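Local coordinates for protein metallo-carboxypeptidase (Pseudomonas aeruginosa, PDB 4A39) that is a zinc-dependent carboxypeptidase of the M14 family, related to the cytosolic carboxypeptidases, and probably removes residues from the C-termini of peptides or proteins, at residues E277-F282 with D353-P358; L38-D43 with F67-A72. All blocks are in the same frame, centred on the assembly; numbering follows the deposited sequence.

Interaction 1: E277-F282 with D353-P358; sequences EIPHVF and DHDDNP
Two irregular loop segments meet with their touching parts running 70° apart, closest where the CA atoms of H280 and H354 lie 4.3 Å from each other, and each is kinked there: P279 centres an inverse gamma turn, while H354 to N357 form a type I beta turn. The amide N of D355, inside the beta turn, donates to P279 O at 2.9 Å, approaching from above the carbonyl plane rather than along a lone pair. Beside this bond the P279 ring lies against the D355 carboxylate, with CG 3.5 Å from D355 OD2. The second link is between side chains. H280 CG is anti to the carbonyl carbon, setting the ring beside the backbone N; chi2 (-80°) turns its ND1 edge to D356, and ND1 donates to D356 OD1 over 2.6 Å. The acceptor lies in the imidazole plane but is itself met from above its carboxylate plane, and the ring and carboxylate planes stand 76° apart. A carboxylate so close would tend to favour a protonated imidazole. D356 OD1 also sits over one face of the H354 ring, offset toward its rim. H354, its CG anti to the backbone N, brings the CD2 edge of its ring end-on to V281, with CD2 2.9 Å from V281 N but not hydrogen-bonded to it; H354 CD2 is also 3.6 Å from V281 CG2, the side chains crossing nearly at right angles. Just before the turn, D353 OD1 accepts from H354 N and forms a salt bridge with R368. This joins the loop after strand 343-350 to helix 366-383, on which V281 also packs through L372; V281 touches P350 of that strand too, and F282 then begins edge strand 282-284, antiparallel to 343-350, the strand that carries the predicted catalytic E348.

Interaction 2: L38-D43 with F67-A72; sequences LAIRPD and FTLVNA
Tight packing is concentrated where strands 36-39 and 65-69 run out side by side. L38 forms a parallel bridge with L69: its N donates to T68 O at 2.9 Å and its O accepts from V70 N, both bonds lying nearly along the C=O axes. On the face shared by L38 and L69, L69 CD2 packs on L38 CB, while L38 CD1 comes to the edge of the F67 ring, 4.1 Å from F67 CD2. This is the one parallel pairing in the mixed sheet of the N-terminal domain, and F54 of strand 53-57 touches both L38 and F67. Beyond the strand ends, the N71 side-chain amide takes over the backbone pairing of I40. Its CG takes the crowded position between backbone N and carbonyl carbon (chi1 64°), and the amide lies along the backbone of I40: OD1 accepts from I40 N through an in-plane lone pair, at 2.9 Å, and ND2 returns a bond to I40 O, 3.0 Å away. I40 CD1 meets L69 CD1 at 4.0 Å. Looser is the pair A39 and V70, both partly exposed, whose side chains come no closer than 4.2 Å, A39 CB to V70 CG2; farther along, exposed P42 has no contact with 67-72.

Interaction 2 comes first along the chain and closes before interaction 1 opens, so the two are in series. They share no strand. Their centres are 25 Å apart, with nearest atoms about 11 Å apart and no touch. Interaction 2 belongs to the nine-stranded sheet of the N-terminal domain, interaction 1 to loops at the border of the seven-stranded sheet of the zinc carboxypeptidase domain. From the segments, though not from the contacts themselves, E277 bonds to H79, while D43 accepts from the backbone of R231, a residue of the pocket seen with the bound ligand. Both interactions thus involve segments that also link the N-terminal domain to the catalytic domain.

Interaction 1: E277-F282 with D353-P358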
loop_
_atom_site.group_PDB
_atom_site.type_symbol
_atom_site.label_atom_id
_atom_site.label_comp_id
_atom_site.label_asym_id
_atom_site.label_seq_id
_atom_site.Cartn_x
_atom_site.Cartn_y
_atom_site.Cartn_z
ATOM N N GLU A 277 8.527 -2.483 9.451
ATOM C CA GLU A 277 8.872 -2.815 10.832
ATOM C C GLU A 277 7.780 -3.232 11.815
ATOM O O GLU A 277 7.888 -4.269 12.470
ATOM C CB GLU A 277 9.633 -1.624 11.425
ATOM C CG GLU A 277 9.978 -1.717 12.908
ATOM C CD GLU A 277 11.119 -2.669 13.182
ATOM O OE1 GLU A 277 12.141 -2.588 12.465
ATOM O OE2 GLU A 277 10.999 -3.489 14.119
ATOM N N ILE A 278 6.738 -2.424 11.921
ATOM C CA ILE A 278 5.669 -2.670 12.886
ATOM C C ILE A 278 4.650 -3.731 12.480
ATOM O O ILE A 278 3.971 -3.595 11.467
ATOM C CB ILE A 278 4.950 -1.347 13.192
ATOM C CG1 ILE A 278 5.966 -0.345 13.749
ATOM C CG2 ILE A 278 3.800 -1.570 14.174
ATOM C CD1 ILE A 278 5.429 1.075 13.886
ATOM N N PRO A 279 4.528 -4.803 13.284
ATOM C CA PRO A 279 3.586 -5.889 12.996
ATOM C C PRO A 279 2.183 -5.608 13.540
ATOM O O PRO A 279 1.637 -6.393 14.312
ATOM C CB PRO A 279 4.241 -7.083 13.675
ATOM C CG PRO A 279 4.770 -6.459 14.934
ATOM C CD PRO A 279 5.382 -5.147 14.439
ATOM N N HIS A 280 1.615 -4.472 13.133
ATOM C CA HIS A 280 0.278 -4.056 13.560
ATOM C C HIS A 280 -0.280 -3.058 12.552
ATOM O O HIS A 280 0.465 -2.259 11.994
ATOM C CB HIS A 280 0.336 -3.338 14.918
ATOM C CG HIS A 280 0.902 -4.169 16.028
ATOM N ND1 HIS A 280 0.161 -5.118 16.699
ATOM C CD2 HIS A 280 2.145 -4.214 16.560
ATOM C CE1 HIS A 280 0.925 -5.712 17.599
ATOM N NE2 HIS A 280 2.133 -5.183 17.535
ATOM N N VAL A 281 -1.589 -3.112 12.320
ATOM C CA VAL A 281 -2.234 -2.157 11.431
ATOM C C VAL A 281 -2.485 -0.916 12.288
ATOM O O VAL A 281 -2.918 -1.033 13.434
ATOM C CB VAL A 281 -3.599 -2.666 10.928
ATOM C CG1 VAL A 281 -4.337 -1.542 10.208
ATOM C CG2 VAL A 281 -3.406 -3.854 10.002
ATOM N N PHE A 282 -2.201 0.267 11.751
ATOM C CA PHE A 282 -2.437 1.497 12.502
ATOM C C PHE A 282 -2.608 2.689 11.571
ATOM O O PHE A 282 -2.543 2.545 10.350
ATOM C CB PHE A 282 -1.291 1.776 13.492
ATOM C CG PHE A 282 0.033 2.064 12.840
ATOM C CD1 PHE A 282 0.867 1.026 12.425
ATOM C CD2 PHE A 282 0.451 3.376 12.647
ATOM C CE1 PHE A 282 2.104 1.296 11.829
ATOM C CE2 PHE A 282 1.684 3.657 12.052
ATOM C CZ PHE A 282 2.510 2.612 11.644
ATOM N N ASP A 353 2.895 -9.529 10.167
ATOM C CA ASP A 353 1.531 -9.975 10.462
ATOM C C ASP A 353 0.919 -8.885 11.331
ATOM O O ASP A 353 1.620 -7.976 11.771
ATOM C CB ASP A 353 1.563 -11.299 11.249
ATOM C CG ASP A 353 0.231 -12.061 11.218
ATOM O OD1 ASP A 353 -0.790 -11.527 10.746
ATOM O OD2 ASP A 353 0.211 -13.221 11.684
ATOM N N HIS A 354 -0.393 -8.952 11.532
ATOM C CA HIS A 354 -1.079 -8.019 12.420
ATOM C C HIS A 354 -1.117 -8.897 13.665
ATOM O O HIS A 354 -2.033 -9.697 13.841
ATOM C CB HIS A 354 -2.496 -7.732 11.912
ATOM C CG HIS A 354 -3.281 -6.805 12.791
ATOM N ND1 HIS A 354 -4.471 -7.173 13.384
ATOM C CD2 HIS A 354 -3.059 -5.521 13.160
ATOM C CE1 HIS A 354 -4.949 -6.155 14.079
ATOM N NE2 HIS A 354 -4.110 -5.141 13.959
ATOM N N ASP A 355 -0.098 -8.760 14.505
ATOM C CA ASP A 355 0.035 -9.591 15.698
ATOM C C ASP A 355 -1.141 -9.666 16.658
ATOM O O ASP A 355 -1.237 -10.608 17.442
ATOM C CB ASP A 355 1.313 -9.216 16.449
ATOM C CG ASP A 355 2.558 -9.762 15.772
ATOM O OD1 ASP A 355 2.416 -10.429 14.723
ATOM O OD2 ASP A 355 3.675 -9.535 16.284
ATOM N N ASP A 356 -2.044 -8.693 16.607
ATOM C CA ASP A 356 -3.204 -8.735 17.487
ATOM C C ASP A 356 -4.074 -9.945 17.138
ATOM O O ASP A 356 -4.688 -10.549 18.019
ATOM C CB ASP A 356 -4.014 -7.448 17.351
ATOM C CG ASP A 356 -3.169 -6.208 17.562
ATOM O OD1 ASP A 356 -2.330 -5.910 16.691
ATOM O OD2 ASP A 356 -3.340 -5.539 18.602
ATOM N N ASN A 357 -4.123 -10.284 15.849
ATOM C CA ASN A 357 -4.882 -11.435 15.349
ATOM C C ASN A 357 -3.925 -12.271 14.502
ATOM O O ASN A 357 -3.944 -12.199 13.270
ATOM C CB ASN A 357 -6.052 -10.990 14.466
ATOM C CG ASN A 357 -6.957 -9.991 15.150
ATOM O OD1 ASN A 357 -7.181 -10.063 16.358
ATOM N ND2 ASN A 357 -7.499 -9.055 14.373
ATOM N N PRO A 358 -3.079 -13.082 15.153
ATOM C CA PRO A 358 -2.103 -13.927 14.459
ATOM C C PRO A 358 -2.676 -14.935 13.465
ATOM O O PRO A 358 -3.606 -15.681 13.778
ATOM C CB PRO A 358 -1.365 -14.624 15.607
ATOM C CG PRO A 358 -1.531 -13.680 16.760
ATOM C CD PRO A 358 -2.956 -13.233 16.612
#

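Interaction 2: L38-D43 with F67-A72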
loop_
_atom_site.group_PDB
_atom_site.type_symbol
_atom_site.label_atom_id
_atom_site.label_comp_id
_atom_site.label_asym_id
_atom_site.label_seq_id
_atom_site.Cartn_x
_atom_site.Cartn_y
_atom_site.Cartn_z
ATOM N N LEU A 38 21.422 -14.473 -3.394
ATOM C CA LEU A 38 20.758 -13.456 -4.201
ATOM C C LEU A 38 20.934 -12.085 -3.563
ATOM O O LEU A 38 21.250 -11.980 -2.381
ATOM C CB LEU A 38 19.257 -13.750 -4.287
ATOM C CG LEU A 38 18.829 -15.145 -4.738
ATOM C CD1 LEU A 38 17.362 -15.353 -4.395
ATOM C CD2 LEU A 38 19.077 -15.310 -6.230
ATOM N N ALA A 39 20.720 -11.037 -4.354
ATOM C CA ALA A 39 20.813 -9.668 -3.855
ATOM C C ALA A 39 19.597 -8.867 -4.317
ATOM O O ALA A 39 19.059 -9.100 -5.402
ATOM C CB ALA A 39 22.091 -9.001 -4.353
ATOM N N ILE A 40 19.158 -7.934 -3.482
ATOM C CA ILE A 40 18.022 -7.090 -3.816
ATOM C C ILE A 40 18.558 -5.939 -4.664
ATOM O O ILE A 40 19.662 -5.432 -4.428
ATOM C CB ILE A 40 17.340 -6.549 -2.533
ATOM C CG1 ILE A 40 16.945 -7.725 -1.633
ATOM C CG2 ILE A 40 16.095 -5.734 -2.897
ATOM C CD1 ILE A 40 16.385 -7.309 -0.276
ATOM N N ARG A 41 17.786 -5.545 -5.670
ATOM C CA ARG A 41 18.185 -4.467 -6.572
ATOM C C ARG A 41 17.684 -3.097 -6.113
ATOM O O ARG A 41 16.511 -2.937 -5.768
ATOM C CB ARG A 41 17.645 -4.742 -7.978
ATOM C CG ARG A 41 18.153 -3.789 -9.056
ATOM C CD ARG A 41 17.075 -3.549 -10.106
ATOM N NE ARG A 41 16.067 -2.607 -9.622
ATOM C CZ ARG A 41 14.755 -2.802 -9.685
ATOM N NH1 ARG A 41 14.264 -3.919 -10.212
ATOM N NH2 ARG A 41 13.930 -1.875 -9.213
ATOM N N PRO A 42 18.567 -2.087 -6.100
ATOM C CA PRO A 42 18.151 -0.741 -5.683
ATOM C C PRO A 42 17.156 -0.144 -6.684
ATOM O O PRO A 42 17.088 -0.575 -7.835
ATOM C CB PRO A 42 19.464 0.037 -5.669
ATOM C CG PRO A 42 20.484 -1.027 -5.339
ATOM C CD PRO A 42 20.034 -2.166 -6.218
ATOM N N ASP A 43 16.389 0.848 -6.240
ATOM C CA ASP A 43 15.410 1.516 -7.103
ATOM C C ASP A 43 16.039 2.046 -8.399
ATOM O O ASP A 43 17.237 2.334 -8.449
ATOM C CB ASP A 43 14.753 2.672 -6.343
ATOM C CG ASP A 43 13.671 2.203 -5.384
ATOM O OD1 ASP A 43 13.493 0.975 -5.240
ATOM O OD2 ASP A 43 12.997 3.068 -4.779
ATOM N N PHE A 67 17.634 -20.153 0.748
ATOM C CA PHE A 67 17.899 -18.868 0.111
ATOM C C PHE A 67 18.474 -17.831 1.064
ATOM O O PHE A 67 18.177 -17.840 2.261
ATOM C CB PHE A 67 16.597 -18.304 -0.468
ATOM C CG PHE A 67 15.950 -19.184 -1.499
ATOM C CD1 PHE A 67 15.135 -20.248 -1.113
ATOM C CD2 PHE A 67 16.146 -18.944 -2.857
ATOM C CE1 PHE A 67 14.520 -21.058 -2.065
ATOM C CE2 PHE A 67 15.534 -19.750 -3.821
ATOM C CZ PHE A 67 14.718 -20.811 -3.423
ATOM N N THR A 68 19.288 -16.933 0.517
ATOM C CA THR A 68 19.876 -15.849 1.291
ATOM C C THR A 68 19.906 -14.563 0.474
ATOM O O THR A 68 20.396 -14.552 -0.653
ATOM C CB THR A 68 21.334 -16.144 1.718
ATOM O OG1 THR A 68 21.364 -17.263 2.614
ATOM C CG2 THR A 68 21.934 -14.918 2.417
ATOM N N LEU A 69 19.350 -13.492 1.035
ATOM C CA LEU A 69 19.391 -12.187 0.383
ATOM C C LEU A 69 20.592 -11.565 1.091
ATOM O O LEU A 69 20.470 -10.998 2.177
ATOM C CB LEU A 69 18.104 -11.401 0.654
ATOM C CG LEU A 69 16.823 -12.113 0.201
ATOM C CD1 LEU A 69 15.643 -11.151 0.297
ATOM C CD2 LEU A 69 16.989 -12.608 -1.235
ATOM N N VAL A 70 21.755 -11.708 0.463
ATOM C CA VAL A 70 23.025 -11.254 1.021
ATOM C C VAL A 70 23.189 -9.783 1.374
ATOM O O VAL A 70 23.999 -9.449 2.243
ATOM C CB VAL A 70 24.203 -11.647 0.098
ATOM C CG1 VAL A 70 24.144 -13.134 -0.219
ATOM C CG2 VAL A 70 24.175 -10.814 -1.174
ATOM N N ASN A 71 22.436 -8.900 0.722
ATOM C CA ASN A 71 22.579 -7.477 1.006
ATOM C C ASN A 71 21.427 -6.877 1.808
ATOM O O ASN A 71 21.234 -5.664 1.827
ATOM C CB ASN A 71 22.799 -6.697 -0.299
ATOM C CG ASN A 71 21.612 -6.768 -1.242
ATOM O OD1 ASN A 71 20.742 -7.629 -1.104
ATOM N ND2 ASN A 71 21.581 -5.861 -2.222
ATOM N N ALA A 72 20.674 -7.733 2.491
ATOM C CA ALA A 72 19.551 -7.273 3.306
ATOM C C ALA A 72 20.025 -6.257 4.352
ATOM O O ALA A 72 19.300 -5.330 4.709
ATOM C CB ALA A 72 18.881 -8.467 3.991
#